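Local coordinates for Lpg2148(MvcA) (Legionella pneumophila subsp. pneumophila str. Philadelphia 1, PDB 6K11), which probably acts as a deamidase-type deubiquitinase that regulates the activity of the host ubiquitin-conjugating enzyme UBE2N, at residues A[184-189]-A[209-214]. Residues are numbered along the deposited sequence; the frame is centred on the assembly and turned at random.
Sequences NAIGDS and FAISEI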
# COMPACT_ATOMS: atom_id res chain seq x y z
N ASN A 184 1.39 -36.82 15.39
CA ASN A 184 1.45 -38.21 14.94
C ASN A 184 0.14 -38.71 14.35
O ASN A 184 0.11 -39.80 13.77
CB ASN A 184 1.90 -39.09 16.11
CG ASN A 184 3.35 -38.85 16.48
OD1 ASN A 184 3.66 -38.45 17.61
ND2 ASN A 184 4.25 -39.07 15.53
N ALA A 185 -0.95 -37.95 14.45
CA ALA A 185 -2.20 -38.32 13.81
C ALA A 185 -2.31 -37.82 12.37
O ALA A 185 -3.23 -38.23 11.64
CB ALA A 185 -3.40 -37.78 14.61
N ILE A 186 -1.39 -36.95 11.95
CA ILE A 186 -1.42 -36.38 10.61
C ILE A 186 -0.31 -37.03 9.79
O ILE A 186 0.74 -37.39 10.33
CB ILE A 186 -1.29 -34.85 10.69
CG1 ILE A 186 -2.54 -34.30 11.38
CG2 ILE A 186 -1.11 -34.22 9.31
CD1 ILE A 186 -2.54 -32.81 11.68
N GLY A 187 -0.58 -37.24 8.50
CA GLY A 187 0.35 -37.89 7.60
C GLY A 187 1.62 -37.12 7.30
O GLY A 187 2.09 -36.31 8.12
N ASP A 188 2.19 -37.35 6.11
CA ASP A 188 3.51 -36.82 5.76
C ASP A 188 3.50 -35.92 4.54
O ASP A 188 4.57 -35.66 3.98
CB ASP A 188 4.50 -37.97 5.52
CG ASP A 188 4.46 -39.01 6.62
OD1 ASP A 188 4.73 -38.66 7.78
OD2 ASP A 188 4.15 -40.18 6.30
N SER A 189 2.34 -35.43 4.11
CA SER A 189 2.32 -34.49 3.00
C SER A 189 3.01 -33.18 3.41
O SER A 189 3.21 -32.90 4.60
CB SER A 189 0.89 -34.22 2.53
OG SER A 189 0.23 -35.44 2.23
N PHE A 209 -10.01 -35.64 11.22
CA PHE A 209 -10.44 -35.16 12.53
C PHE A 209 -9.35 -34.34 13.22
O PHE A 209 -9.67 -33.42 13.97
CB PHE A 209 -10.84 -36.34 13.43
CG PHE A 209 -12.23 -36.85 13.17
CD1 PHE A 209 -13.34 -36.18 13.67
CD2 PHE A 209 -12.43 -38.00 12.41
CE1 PHE A 209 -14.62 -36.64 13.43
CE2 PHE A 209 -13.72 -38.47 12.15
CZ PHE A 209 -14.81 -37.79 12.67
N ALA A 210 -8.08 -34.70 13.01
CA ALA A 210 -6.99 -33.92 13.58
C ALA A 210 -6.94 -32.53 12.96
O ALA A 210 -6.89 -31.52 13.67
CB ALA A 210 -5.66 -34.65 13.41
N ILE A 211 -6.97 -32.45 11.63
CA ILE A 211 -6.95 -31.16 10.96
C ILE A 211 -8.17 -30.35 11.37
O ILE A 211 -8.06 -29.17 11.71
CB ILE A 211 -6.88 -31.34 9.43
CG1 ILE A 211 -5.51 -31.86 9.02
CG2 ILE A 211 -7.19 -30.04 8.70
CD1 ILE A 211 -5.51 -32.58 7.68
N SER A 212 -9.35 -30.98 11.37
CA SER A 212 -10.56 -30.26 11.76
C SER A 212 -10.49 -29.76 13.21
O SER A 212 -11.03 -28.69 13.53
CB SER A 212 -11.79 -31.14 11.58
OG SER A 212 -12.96 -30.40 11.90
N GLU A 213 -9.82 -30.51 14.09
CA GLU A 213 -9.66 -30.03 15.46
C GLU A 213 -8.73 -28.80 15.52
O GLU A 213 -9.00 -27.86 16.27
CB GLU A 213 -9.13 -31.14 16.37
CG GLU A 213 -9.42 -30.85 17.84
CD GLU A 213 -8.74 -31.81 18.81
OE1 GLU A 213 -8.61 -31.43 19.99
OE2 GLU A 213 -8.35 -32.93 18.40
N ILE A 214 -7.65 -28.81 14.74
CA ILE A 214 -6.77 -27.65 14.66
C ILE A 214 -7.52 -26.43 14.14
O ILE A 214 -7.38 -25.32 14.67
CB ILE A 214 -5.54 -27.97 13.78
CG1 ILE A 214 -4.63 -28.95 14.53
CG2 ILE A 214 -4.77 -26.69 13.44
CD1 ILE A 214 -3.63 -29.67 13.65
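Ile-186, in the turn that follows helix 176-185, inserts its side chain against the Ala-210, Ile-211 and Ile-214 face of helix 206-220. This is an apolar contact between that turn and one face of helix 206-220 within the MvcA insertion domain, where Ile-186 and helix 206-220 pack against a small mixed sheet. CG1 of Ile-186 stands beside its own backbone N and anti to the carbonyl carbon (chi1 -66°), which turns the longer branch toward helix 206-220. From CB outward, the first atom to meet that helix is CG1 of Ile-186, 3.7 Å from CB of Ala-210. The chain is then extended at chi2 (174°), and CD1 of Ile-186 comes within 4.0 Å of Ala-210 CB. Ile-186 CD1 also lies 4.1 Å from Ile-211 CG1. Three side chains spaced as i, i+1 and i+4 on one helix thus meet a single ethyl branch. Ala-185 adds a methyl-to-methyl contact, its CB 4.0 Å from CB of Ala-210. No hydrogen bond links the two segments, and the contact rests on van der Waals packing. Leu-135 and Leu-155 of the sheet touch both Ile-186 and Ile-214, extending the apolar cluster, while the backbone oxygens of Ile-186 and Gly-187 both accept hydrogen bonds from Lys-137 NZ. At the far end of the branch, Ile-186 and Ile-214 reach each other tip to tip, with CD1 to CD1 at 3.9 Å.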